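Local structure of putative deoxyribonuclease yjjV (Escherichia coli, 1ZZM) at residues W114-Q119 / D139-H144; L128-H133 / L172-G177; L202-D207 / A227-V232; A231-L236 / D242-A247. The protein is probably a metal-dependent hydrolase of the TatD family that acts on ester bonds, possibly in nucleic acids, with two divalent metal cations in its active site. All coordinates share one frame; numbering follows the deposited sequence.

Interaction 1: W114-Q119 / D139-H144. With ZN (zinc ion), chain D.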
loop_
_atom_site.group_PDB
_atom_site.type_symbol
_atom_site.label_atom_id
_atom_site.label_comp_id
_atom_site.label_asym_id
_atom_site.label_seq_id
_atom_site.Cartn_x
_atom_site.Cartn_y
_atom_site.Cartn_z
ATOM N N TRP A 114 -2.543 19.885 0.654
ATOM C CA TRP A 114 -3.730 20.242 1.459
ATOM C C TRP A 114 -4.631 19.010 1.531
ATOM O O TRP A 114 -5.190 18.666 2.598
ATOM C CB TRP A 114 -4.504 21.393 0.789
ATOM C CG TRP A 114 -5.753 21.733 1.507
ATOM C CD1 TRP A 114 -5.862 22.527 2.618
ATOM C CD2 TRP A 114 -7.069 21.279 1.200
ATOM N NE1 TRP A 114 -7.178 22.598 3.021
ATOM C CE2 TRP A 114 -7.940 21.838 2.168
ATOM C CE3 TRP A 114 -7.604 20.458 0.201
ATOM C CZ2 TRP A 114 -9.321 21.599 2.167
ATOM C CZ3 TRP A 114 -8.974 20.222 0.200
ATOM C CH2 TRP A 114 -9.817 20.793 1.180
ATOM N N LEU A 115 -4.782 18.342 0.393
ATOM C CA LEU A 115 -5.655 17.172 0.331
ATOM C C LEU A 115 -5.128 16.045 1.208
ATOM O O LEU A 115 -5.900 15.352 1.883
ATOM C CB LEU A 115 -5.816 16.689 -1.120
ATOM C CG LEU A 115 -6.716 15.458 -1.282
ATOM C CD1 LEU A 115 -8.068 15.747 -0.666
ATOM C CD2 LEU A 115 -6.893 15.134 -2.785
ATOM N N LEU A 116 -3.823 15.830 1.185
ATOM C CA LEU A 116 -3.240 14.812 2.063
ATOM C C LEU A 116 -3.538 15.145 3.532
ATOM O O LEU A 116 -3.941 14.285 4.303
ATOM C CB LEU A 116 -1.718 14.763 1.886
ATOM C CG LEU A 116 -0.933 13.915 2.883
ATOM C CD1 LEU A 116 -1.276 12.408 2.676
ATOM C CD2 LEU A 116 0.555 14.180 2.716
ATOM N N ASP A 117 -3.340 16.394 3.935
ATOM C CA ASP A 117 -3.587 16.710 5.339
ATOM C C ASP A 117 -5.056 16.561 5.736
ATOM O O ASP A 117 -5.341 16.205 6.871
ATOM C CB ASP A 117 -3.041 18.099 5.696
ATOM C CG ASP A 117 -1.541 18.099 5.910
ATOM O OD1 ASP A 117 -0.923 17.010 5.981
ATOM O OD2 ASP A 117 -0.939 19.189 6.019
ATOM N N GLU A 118 -5.991 16.842 4.818
ATOM C CA GLU A 118 -7.403 16.665 5.123
ATOM C C GLU A 118 -7.670 15.191 5.428
ATOM O O GLU A 118 -8.469 14.852 6.300
ATOM C CB GLU A 118 -8.288 17.094 3.941
ATOM C CG GLU A 118 -8.431 18.615 3.769
ATOM C CD GLU A 118 -8.916 19.308 5.043
ATOM O OE1 GLU A 118 -9.995 18.943 5.573
ATOM O OE2 GLU A 118 -8.204 20.206 5.521
ATOM N N GLN A 119 -6.996 14.306 4.699
ATOM C CA GLN A 119 -7.214 12.882 4.911
ATOM C C GLN A 119 -6.466 12.379 6.123
ATOM O O GLN A 119 -6.923 11.451 6.786
ATOM C CB GLN A 119 -6.824 12.133 3.650
ATOM C CG GLN A 119 -7.761 12.518 2.533
ATOM C CD GLN A 119 -7.439 11.835 1.242
ATOM O OE1 GLN A 119 -6.551 12.272 0.489
ATOM N NE2 GLN A 119 -8.114 10.759 0.986
ATOM N N ASP A 139 10.803 13.358 1.333
ATOM C CA ASP A 139 11.164 14.346 2.335
ATOM C C ASP A 139 9.940 15.159 2.774
ATOM O O ASP A 139 9.697 15.326 3.958
ATOM C CB ASP A 139 12.248 15.280 1.779
ATOM C CG ASP A 139 13.550 14.547 1.461
ATOM O OD1 ASP A 139 13.749 13.380 1.883
ATOM O OD2 ASP A 139 14.393 15.149 0.771
ATOM N N LYS A 140 9.168 15.644 1.813
ATOM C CA LYS A 140 7.974 16.427 2.115
ATOM C C LYS A 140 6.947 15.587 2.844
ATOM O O LYS A 140 6.358 16.040 3.821
ATOM C CB LYS A 140 7.369 16.988 0.826
ATOM C CG LYS A 140 8.056 18.264 0.340
ATOM C CD LYS A 140 7.813 19.401 1.346
ATOM C CE LYS A 140 8.273 20.745 0.818
ATOM N NZ LYS A 140 8.183 21.796 1.884
ATOM N N LEU A 141 6.753 14.347 2.393
ATOM C CA LEU A 141 5.770 13.479 3.038
ATOM C C LEU A 141 6.190 13.265 4.483
ATOM O O LEU A 141 5.373 13.368 5.384
ATOM C CB LEU A 141 5.663 12.131 2.306
ATOM C CG LEU A 141 4.731 11.139 3.017
ATOM C CD1 LEU A 141 3.328 11.748 3.105
ATOM C CD2 LEU A 141 4.692 9.809 2.262
ATOM N N ALA A 142 7.474 12.994 4.703
ATOM C CA ALA A 142 7.967 12.800 6.075
ATOM C C ALA A 142 7.736 14.054 6.941
ATOM O O ALA A 142 7.438 13.952 8.143
ATOM C CB ALA A 142 9.458 12.455 6.065
ATOM N N MET A 143 7.898 15.231 6.345
ATOM C CA MET A 143 7.690 16.467 7.083
ATOM C C MET A 143 6.247 16.537 7.621
ATOM O O MET A 143 6.034 16.876 8.787
ATOM C CB MET A 143 7.976 17.670 6.179
ATOM C CG MET A 143 7.727 19.018 6.833
ATOM S SD MET A 143 7.591 20.321 5.528
ATOM C CE MET A 143 5.977 19.839 4.759
ATOM N N HIS A 144 5.270 16.194 6.774
ATOM C CA HIS A 144 3.853 16.193 7.170
ATOM C C HIS A 144 3.589 15.077 8.197
ATOM O O HIS A 144 2.909 15.309 9.191
ATOM C CB HIS A 144 2.913 15.983 5.946
ATOM C CG HIS A 144 2.850 17.163 5.004
ATOM N ND1 HIS A 144 2.224 18.346 5.329
ATOM C CD2 HIS A 144 3.396 17.358 3.780
ATOM C CE1 HIS A 144 2.393 19.223 4.352
ATOM N NE2 HIS A 144 3.105 18.648 3.400
HETATM ZN ZN ZN D . 0.747 18.831 6.830
#
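Asp117 and His144 face each other from two helices, segments 114-119 and 139-144, whose axes come within 11.6 Å, 37° apart in direction, and a zinc ion fills the gap between them. The carboxylate of Asp117 holds the metal mainly through OD2, at 1.9 Å from the zinc, with OD1 a longer ligand at 2.6 Å from it. From the other helix the His144 ring offers ND1, 2.2 Å from the same ion. Carboxylate and imidazole planes stand 72° apart, and no proton is shared between OD2 and ND1, since the metal joins them. His148, one turn further along, completes the protein ligands, while Gln113 OE1 accepts a hydrogen bond from His144 NE2 and so fixes the rotation of the ring. On the inner side of this site Leu116 CD2 meets Leu141 CD1 at 3.7 Å, the two side chains roughly perpendicular. This zinc is separate from the active-site metals. In this crystal it bridges two consecutive outer helices of the TIM barrel, 109-125 and 138-148; beneath them the leucines rest on Leu100 of strand 95-101, and Leu141 also reaches Phe169 of helix 163-171.

Interaction 2: L128-H133 / L172-G177. With ZN (zinc ion), chain C.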
loop_
_atom_site.group_PDB
_atom_site.type_symbol
_atom_site.label_atom_id
_atom_site.label_comp_id
_atom_site.label_asym_id
_atom_site.label_seq_id
_atom_site.Cartn_x
_atom_site.Cartn_y
_atom_site.Cartn_z
ATOM N N LEU A 128 -7.385 5.303 12.357
ATOM C CA LEU A 128 -6.988 4.333 11.328
ATOM C C LEU A 128 -5.608 4.624 10.804
ATOM O O LEU A 128 -5.174 5.774 10.831
ATOM C CB LEU A 128 -7.929 4.414 10.120
ATOM C CG LEU A 128 -9.358 3.943 10.377
ATOM C CD1 LEU A 128 -10.325 4.412 9.263
ATOM C CD2 LEU A 128 -9.296 2.439 10.455
ATOM N N PRO A 129 -4.880 3.582 10.356
ATOM C CA PRO A 129 -3.548 3.799 9.801
ATOM C C PRO A 129 -3.783 4.281 8.360
ATOM O O PRO A 129 -4.904 4.195 7.865
ATOM C CB PRO A 129 -2.917 2.407 9.827
ATOM C CG PRO A 129 -4.074 1.490 9.577
ATOM C CD PRO A 129 -5.208 2.146 10.420
ATOM N N VAL A 130 -2.734 4.778 7.695
ATOM C CA VAL A 130 -2.850 5.249 6.321
ATOM C C VAL A 130 -1.951 4.449 5.390
ATOM O O VAL A 130 -0.900 3.921 5.797
ATOM C CB VAL A 130 -2.465 6.750 6.212
ATOM C CG1 VAL A 130 -3.502 7.616 7.007
ATOM C CG2 VAL A 130 -1.055 6.978 6.815
ATOM N N ILE A 131 -2.385 4.326 4.145
ATOM C CA ILE A 131 -1.620 3.646 3.094
ATOM C C ILE A 131 -1.193 4.809 2.220
ATOM O O ILE A 131 -2.018 5.505 1.602
ATOM C CB ILE A 131 -2.499 2.645 2.303
ATOM C CG1 ILE A 131 -2.713 1.383 3.160
ATOM C CG2 ILE A 131 -1.823 2.277 0.963
ATOM C CD1 ILE A 131 -3.614 0.286 2.465
ATOM N N LEU A 132 0.111 5.012 2.180
ATOM C CA LEU A 132 0.683 6.145 1.497
ATOM C C LEU A 132 1.444 5.866 0.218
ATOM O O LEU A 132 2.207 4.897 0.118
ATOM C CB LEU A 132 1.621 6.878 2.470
ATOM C CG LEU A 132 1.017 7.408 3.763
ATOM C CD1 LEU A 132 2.154 7.594 4.808
ATOM C CD2 LEU A 132 0.275 8.730 3.482
ATOM N N HIS A 133 1.230 6.784 -0.725
ATOM C CA HIS A 133 1.881 6.805 -2.034
ATOM C C HIS A 133 2.862 7.967 -1.958
ATOM O O HIS A 133 2.523 9.055 -1.467
ATOM C CB HIS A 133 0.843 7.113 -3.121
ATOM C CG HIS A 133 1.408 7.213 -4.512
ATOM N ND1 HIS A 133 1.505 6.135 -5.360
ATOM C CD2 HIS A 133 1.844 8.282 -5.218
ATOM C CE1 HIS A 133 1.966 6.528 -6.536
ATOM N NE2 HIS A 133 2.185 7.831 -6.473
ATOM N N LEU A 172 9.617 7.412 12.313
ATOM C CA LEU A 172 8.342 8.080 12.599
ATOM C C LEU A 172 7.267 7.016 12.912
ATOM O O LEU A 172 6.104 7.349 13.165
ATOM C CB LEU A 172 7.900 8.953 11.408
ATOM C CG LEU A 172 8.781 10.195 11.297
ATOM C CD1 LEU A 172 8.429 10.984 10.005
ATOM C CD2 LEU A 172 8.548 11.045 12.538
ATOM N N GLY A 173 7.663 5.741 12.862
ATOM C CA GLY A 173 6.761 4.639 13.167
ATOM C C GLY A 173 6.032 4.038 11.982
ATOM O O GLY A 173 5.126 3.223 12.146
ATOM N N TYR A 174 6.428 4.441 10.785
ATOM C CA TYR A 174 5.784 3.936 9.563
ATOM C C TYR A 174 6.455 2.683 9.038
ATOM O O TYR A 174 7.649 2.436 9.313
ATOM C CB TYR A 174 5.801 5.021 8.477
ATOM C CG TYR A 174 4.803 6.110 8.799
ATOM C CD1 TYR A 174 3.505 6.068 8.270
ATOM C CD2 TYR A 174 5.101 7.080 9.753
ATOM C CE1 TYR A 174 2.528 6.965 8.703
ATOM C CE2 TYR A 174 4.147 7.967 10.198
ATOM C CZ TYR A 174 2.858 7.898 9.669
ATOM O OH TYR A 174 1.899 8.749 10.135
ATOM N N LYS A 175 5.675 1.879 8.317
ATOM C CA LYS A 175 6.220 0.675 7.711
ATOM C C LYS A 175 6.623 1.006 6.288
ATOM O O LYS A 175 6.271 2.069 5.762
ATOM C CB LYS A 175 5.202 -0.436 7.711
ATOM C CG LYS A 175 5.353 -1.404 8.856
ATOM C CD LYS A 175 4.987 -0.832 10.162
ATOM C CE LYS A 175 4.633 -1.969 11.158
ATOM N NZ LYS A 175 5.671 -2.169 12.227
ATOM N N ILE A 176 7.324 0.061 5.660
ATOM C CA ILE A 176 7.853 0.228 4.303
ATOM C C ILE A 176 7.314 -0.919 3.432
ATOM O O ILE A 176 7.557 -2.096 3.711
ATOM C CB ILE A 176 9.430 0.168 4.304
ATOM C CG1 ILE A 176 10.032 1.305 5.141
ATOM C CG2 ILE A 176 9.995 0.203 2.864
ATOM C CD1 ILE A 176 9.630 2.750 4.744
ATOM N N GLY A 177 6.614 -0.572 2.348
ATOM C CA GLY A 177 6.062 -1.596 1.482
ATOM C C GLY A 177 7.091 -2.100 0.485
ATOM O O GLY A 177 7.703 -1.326 -0.251
HETATM ZN ZN ZN C . 0.917 4.193 -5.168
HETATM O O HOH W 1 -0.462 3.381 -6.430
HETATM O O HOH W 2 2.459 3.578 -6.936
#
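Strand 130-135 belongs to the TIM barrel of this metal-dependent hydrolase and carries a ligand of one of the two active-site metals on one side and an apolar contact on the other. That contact is made by Val130 and Leu132 with Tyr174, in the segment that leads to strand 175-178; strand 154-156 runs between the two in the sheet, so the side chains meet across an intervening strand. Leu132 CD1 sits obliquely to the Tyr174 ring, 4.0 Å from CE1 of that tyrosine. Val130 CG2 comes to the same corner from the ring edge, near its plane, at 4.1 Å from Tyr174 CE1. With CG opposite its own carbonyl carbon (chi1 -73°), the tyrosine side chain brings its CD1 and CE1 atoms to the two aliphatic groups. Gly173, just before it, has a positive phi and closes the preceding helix in a Schellman motif. At the far end of segment 128-133, His133 ND1 binds a zinc ion at 2.0 Å, alongside two waters, Glu97 and His157. The other ring nitrogen, NE2, is hydrogen-bonded to Asp101 OD2. The chemistry is thus divided along one strand: buried van der Waals packing at Val130 and Leu132, and metal coordination at His133, whose imidazole the second-shell aspartate holds in orientation.

Interaction 3: L202-D207 / A227-V232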
loop_
_atom_site.group_PDB
_atom_site.type_symbol
_atom_site.label_atom_id
_atom_site.label_comp_id
_atom_site.label_asym_id
_atom_site.label_seq_id
_atom_site.Cartn_x
_atom_site.Cartn_y
_atom_site.Cartn_z
ATOM N N LEU A 202 8.936 -4.020 7.601
ATOM C CA LEU A 202 8.549 -4.399 6.241
ATOM C C LEU A 202 7.163 -5.019 6.014
ATOM O O LEU A 202 6.687 -5.802 6.820
ATOM C CB LEU A 202 9.582 -5.385 5.688
ATOM C CG LEU A 202 11.055 -4.985 5.830
ATOM C CD1 LEU A 202 11.935 -6.047 5.151
ATOM C CD2 LEU A 202 11.293 -3.600 5.215
ATOM N N LEU A 203 6.522 -4.627 4.911
ATOM C CA LEU A 203 5.250 -5.228 4.520
ATOM C C LEU A 203 5.466 -5.698 3.082
ATOM O O LEU A 203 6.294 -5.125 2.346
ATOM C CB LEU A 203 4.088 -4.226 4.530
ATOM C CG LEU A 203 3.674 -3.714 5.904
ATOM C CD1 LEU A 203 2.410 -2.835 5.727
ATOM C CD2 LEU A 203 3.376 -4.848 6.818
ATOM N N LEU A 204 4.713 -6.710 2.678
ATOM C CA LEU A 204 4.828 -7.243 1.315
ATOM C C LEU A 204 3.684 -6.699 0.440
ATOM O O LEU A 204 2.578 -6.512 0.912
ATOM C CB LEU A 204 4.749 -8.769 1.357
ATOM C CG LEU A 204 5.139 -9.517 0.087
ATOM C CD1 LEU A 204 6.662 -9.356 -0.133
ATOM C CD2 LEU A 204 4.808 -11.011 0.276
ATOM N N GLU A 205 3.947 -6.444 -0.834
ATOM C CA GLU A 205 2.887 -5.925 -1.709
ATOM C C GLU A 205 3.276 -6.115 -3.150
ATOM O O GLU A 205 4.394 -6.557 -3.434
ATOM C CB GLU A 205 2.692 -4.421 -1.517
ATOM C CG GLU A 205 3.889 -3.636 -2.064
ATOM C CD GLU A 205 3.722 -2.137 -1.991
ATOM O OE1 GLU A 205 3.713 -1.591 -0.878
ATOM O OE2 GLU A 205 3.611 -1.496 -3.051
ATOM N N THR A 206 2.353 -5.775 -4.056
ATOM C CA THR A 206 2.636 -5.785 -5.501
ATOM C C THR A 206 2.302 -4.466 -6.220
ATOM O O THR A 206 2.950 -4.115 -7.212
ATOM C CB THR A 206 1.835 -6.848 -6.309
ATOM O OG1 THR A 206 0.427 -6.598 -6.154
ATOM C CG2 THR A 206 2.212 -8.293 -5.875
ATOM N N ASP A 207 1.297 -3.749 -5.724
ATOM C CA ASP A 207 0.745 -2.556 -6.367
ATOM C C ASP A 207 0.155 -3.009 -7.721
ATOM O O ASP A 207 0.028 -2.218 -8.656
ATOM C CB ASP A 207 1.769 -1.414 -6.599
ATOM C CG ASP A 207 1.080 -0.071 -6.948
ATOM O OD1 ASP A 207 -0.124 0.087 -6.668
ATOM O OD2 ASP A 207 1.725 0.847 -7.486
ATOM N N ALA A 227 4.511 -13.510 -4.051
ATOM C CA ALA A 227 5.319 -14.687 -3.678
ATOM C C ALA A 227 6.711 -14.584 -4.282
ATOM O O ALA A 227 7.702 -15.022 -3.672
ATOM C CB ALA A 227 4.642 -15.990 -4.162
ATOM N N ARG A 228 6.776 -14.004 -5.479
ATOM C CA ARG A 228 8.043 -13.808 -6.182
ATOM C C ARG A 228 8.818 -12.644 -5.509
ATOM O O ARG A 228 10.048 -12.718 -5.315
ATOM C CB ARG A 228 7.739 -13.522 -7.650
ATOM C CG ARG A 228 8.865 -13.788 -8.633
ATOM C CD ARG A 228 8.407 -13.484 -10.070
ATOM N NE ARG A 228 7.431 -14.450 -10.579
ATOM C CZ ARG A 228 7.738 -15.683 -10.982
ATOM N NH1 ARG A 228 8.995 -16.117 -10.937
ATOM N NH2 ARG A 228 6.787 -16.483 -11.440
ATOM N N VAL A 229 8.113 -11.576 -5.126
ATOM C CA VAL A 229 8.775 -10.462 -4.433
ATOM C C VAL A 229 9.418 -11.046 -3.174
ATOM O O VAL A 229 10.568 -10.763 -2.873
ATOM C CB VAL A 229 7.761 -9.365 -4.004
ATOM C CG1 VAL A 229 8.449 -8.277 -3.108
ATOM C CG2 VAL A 229 7.194 -8.714 -5.223
ATOM N N PHE A 230 8.678 -11.905 -2.478
ATOM C CA PHE A 230 9.171 -12.536 -1.263
ATOM C C PHE A 230 10.447 -13.351 -1.509
ATOM O O PHE A 230 11.391 -13.307 -0.708
ATOM C CB PHE A 230 8.084 -13.444 -0.656
ATOM C CG PHE A 230 8.567 -14.268 0.514
ATOM C CD1 PHE A 230 8.745 -13.682 1.769
ATOM C CD2 PHE A 230 8.854 -15.611 0.357
ATOM C CE1 PHE A 230 9.201 -14.432 2.854
ATOM C CE2 PHE A 230 9.309 -16.371 1.423
ATOM C CZ PHE A 230 9.484 -15.773 2.690
ATOM N N ALA A 231 10.475 -14.108 -2.602
ATOM C CA ALA A 231 11.653 -14.923 -2.913
ATOM C C ALA A 231 12.849 -13.999 -3.078
ATOM O O ALA A 231 13.940 -14.298 -2.619
ATOM C CB ALA A 231 11.427 -15.742 -4.199
ATOM N N VAL A 232 12.655 -12.865 -3.731
ATOM C CA VAL A 232 13.755 -11.935 -3.902
ATOM C C VAL A 232 14.146 -11.293 -2.577
ATOM O O VAL A 232 15.334 -11.080 -2.299
ATOM C CB VAL A 232 13.387 -10.878 -4.932
ATOM C CG1 VAL A 232 14.460 -9.807 -5.016
ATOM C CG2 VAL A 232 13.208 -11.553 -6.284
#
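Leu204 and Val229 lie alongside each other, pointing opposite ways, where the last strand of the TIM barrel, 202-204, is backed by helix 226-236. The leucine points at the helix with CG opposite its backbone N (chi1 -168°), which carries both methyl groups across to the helix surface. Its CD1 meets Val229 CG1 at 3.6 Å and lies 4.0 Å from the backbone N of Phe230, so one methyl rests over the junction of two successive helical residues. The second methyl, CD2, meets Phe230 CB at 4.2 Å; here the side chains cross at about a right angle, and the phenylalanine takes part through its CB while its ring leads away to Phe5 of strand 5-7 and Ala245 of helix 241-256. Leu204 also touches Phe5, and Val229 leans on Val178, so the contact lies where the neighbouring strands on both sides of 202-204 can be reached. Glu205 points away from the helix, its carboxylate hydrogen-bonded through OE2 to His157 ND1 and through OE1 to Gly158 N; as His157 is itself a zinc ligand, the glutamate is a second-shell residue that positions it. Two residues on, Asp207 is a ligand of the other metal, which it shares with His9, His11 and Glu97. The packing thus lies next to the loop after strand 202-204, which supplies Asp207 to one metal and Glu205 to the second shell of the other. Turned to the helix at Glu205 is its backbone carbonyl, with Glu205 O 4.0 Å from Val229 CG2.

Interaction 4: A231-L236 / D242-A247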
loop_
_atom_site.group_PDB
_atom_site.type_symbol
_atom_site.label_atom_id
_atom_site.label_comp_id
_atom_site.label_asym_id
_atom_site.label_seq_id
_atom_site.Cartn_x
_atom_site.Cartn_y
_atom_site.Cartn_z
ATOM N N ALA A 231 10.475 -14.108 -2.602
ATOM C CA ALA A 231 11.653 -14.923 -2.913
ATOM C C ALA A 231 12.849 -13.999 -3.078
ATOM O O ALA A 231 13.940 -14.298 -2.619
ATOM C CB ALA A 231 11.427 -15.742 -4.199
ATOM N N VAL A 232 12.655 -12.865 -3.731
ATOM C CA VAL A 232 13.755 -11.935 -3.902
ATOM C C VAL A 232 14.146 -11.293 -2.577
ATOM O O VAL A 232 15.334 -11.080 -2.299
ATOM C CB VAL A 232 13.387 -10.878 -4.932
ATOM C CG1 VAL A 232 14.460 -9.807 -5.016
ATOM C CG2 VAL A 232 13.208 -11.553 -6.284
ATOM N N LEU A 233 13.151 -10.971 -1.754
ATOM C CA LEU A 233 13.434 -10.376 -0.442
ATOM C C LEU A 233 14.285 -11.339 0.380
ATOM O O LEU A 233 15.158 -10.922 1.130
ATOM C CB LEU A 233 12.140 -10.096 0.317
ATOM C CG LEU A 233 12.284 -9.504 1.726
ATOM C CD1 LEU A 233 12.977 -8.152 1.659
ATOM C CD2 LEU A 233 10.867 -9.362 2.382
ATOM N N CYS A 234 14.023 -12.636 0.253
ATOM C CA CYS A 234 14.816 -13.606 1.000
ATOM C C CYS A 234 16.277 -13.588 0.554
ATOM O O CYS A 234 17.171 -13.843 1.357
ATOM C CB CYS A 234 14.264 -15.011 0.827
ATOM S SG CYS A 234 12.698 -15.262 1.639
ATOM N N GLU A 235 16.519 -13.284 -0.715
ATOM C CA GLU A 235 17.887 -13.249 -1.222
ATOM C C GLU A 235 18.625 -12.044 -0.647
ATOM O O GLU A 235 19.846 -12.064 -0.492
ATOM C CB GLU A 235 17.888 -13.180 -2.759
ATOM C CG GLU A 235 17.457 -14.481 -3.447
ATOM C CD GLU A 235 17.015 -14.280 -4.895
ATOM O OE1 GLU A 235 17.267 -13.196 -5.480
ATOM O OE2 GLU A 235 16.409 -15.232 -5.446
ATOM N N LEU A 236 17.880 -10.988 -0.338
ATOM C CA LEU A 236 18.463 -9.773 0.210
ATOM C C LEU A 236 18.707 -9.826 1.705
ATOM O O LEU A 236 19.631 -9.201 2.224
ATOM C CB LEU A 236 17.541 -8.581 -0.038
ATOM C CG LEU A 236 17.333 -8.145 -1.476
ATOM C CD1 LEU A 236 16.297 -7.015 -1.552
ATOM C CD2 LEU A 236 18.669 -7.719 -2.010
ATOM N N ASP A 242 11.550 -18.657 6.594
ATOM C CA ASP A 242 10.395 -18.823 7.458
ATOM C C ASP A 242 10.269 -17.693 8.469
ATOM O O ASP A 242 9.160 -17.304 8.836
ATOM C CB ASP A 242 10.420 -20.199 8.133
ATOM C CG ASP A 242 9.709 -21.269 7.291
ATOM O OD1 ASP A 242 9.958 -21.349 6.062
ATOM O OD2 ASP A 242 8.893 -22.037 7.855
ATOM N N GLU A 243 11.399 -17.135 8.896
ATOM C CA GLU A 243 11.342 -16.036 9.844
ATOM C C GLU A 243 10.845 -14.766 9.126
ATOM O O GLU A 243 10.084 -13.965 9.696
ATOM C CB GLU A 243 12.719 -15.763 10.433
ATOM C CG GLU A 243 12.665 -14.832 11.631
ATOM C CD GLU A 243 13.999 -14.176 11.910
ATOM O OE1 GLU A 243 15.032 -14.869 11.838
ATOM O OE2 GLU A 243 14.009 -12.961 12.201
ATOM N N ILE A 244 11.291 -14.573 7.890
ATOM C CA ILE A 244 10.877 -13.403 7.128
ATOM C C ILE A 244 9.383 -13.477 6.824
ATOM O O ILE A 244 8.653 -12.510 7.034
ATOM C CB ILE A 244 11.649 -13.283 5.779
ATOM C CG1 ILE A 244 13.156 -13.122 6.049
ATOM C CG2 ILE A 244 11.099 -12.065 4.955
ATOM C CD1 ILE A 244 14.011 -13.258 4.754
ATOM N N ALA A 245 8.923 -14.626 6.342
ATOM C CA ALA A 245 7.503 -14.775 6.021
ATOM C C ALA A 245 6.653 -14.484 7.249
ATOM O O ALA A 245 5.639 -13.789 7.159
ATOM C CB ALA A 245 7.227 -16.175 5.523
ATOM N N GLN A 246 7.046 -15.025 8.405
ATOM C CA GLN A 246 6.273 -14.795 9.623
ATOM C C GLN A 246 6.307 -13.330 10.047
ATOM O O GLN A 246 5.320 -12.802 10.556
ATOM C CB GLN A 246 6.782 -15.638 10.803
ATOM C CG GLN A 246 5.881 -15.483 12.024
ATOM C CD GLN A 246 4.431 -15.873 11.712
ATOM O OE1 GLN A 246 4.134 -17.035 11.386
ATOM N NE2 GLN A 246 3.526 -14.898 11.788
ATOM N N ALA A 247 7.427 -12.664 9.825
ATOM C CA ALA A 247 7.509 -11.263 10.209
ATOM C C ALA A 247 6.561 -10.399 9.360
ATOM O O ALA A 247 5.841 -9.535 9.880
ATOM C CB ALA A 247 8.915 -10.783 10.069
#
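Ile244 packs against Leu233 and Cys234 of the preceding helix, and this apolar packing is the substance of the contact. Its two branches divide the work. CG2 meets Leu233 CD2 at 3.7 Å, the two side chains crossing obliquely, while CD1, at the end of the other branch, settles on Cys234, 3.9 Å from both CA and SG of that residue. CG1 stands opposite the carbonyl carbon (chi1 -62°) and CG2 opposite the backbone N, a pose that spreads the branches over two successive residues of the facing helix. These are two consecutive helices joined by a short link, in the C-terminal part of the TatD (TIM-barrel) fold: helix 226-236 ends at Leu236, and helix 241-256 packs against it, with the CA atoms of Cys234 and Ile244 7.3 Å apart. Other apolar neighbours extend the patch, Leu233 touching Leu248 and also Ile194 of helix 190-196, and Ile244 touching Phe230. Polar bonding goes to a partner beyond the two segments: Asp242, pointing away from segment 231-236, forms a salt bridge through OD1 with Arg4 NH2.

Along the chain, interactions 1 and 2 interleave their segments, and interactions 3 and 4 follow. Interactions 1 and 2 have centres 12 Å apart and touch through leucines, Leu116 and Leu141 both packing on Leu132. Interaction 2 meets interaction 3, centres about 16 Å apart, in the sheet, where strands 175-178 and 202-204 are neighbours joined by a probable hydrogen bond from Leu203 N to Ile176 O. Interactions 3 and 4 share helix 226-236, their centres 9 Å apart. Interactions 1 and 4, centres about 31 Å apart, lie on opposite sides of the chain's centre. Barrel strands and the loop after 202-204 thus present the metal ligands, while the outer helices pack around them.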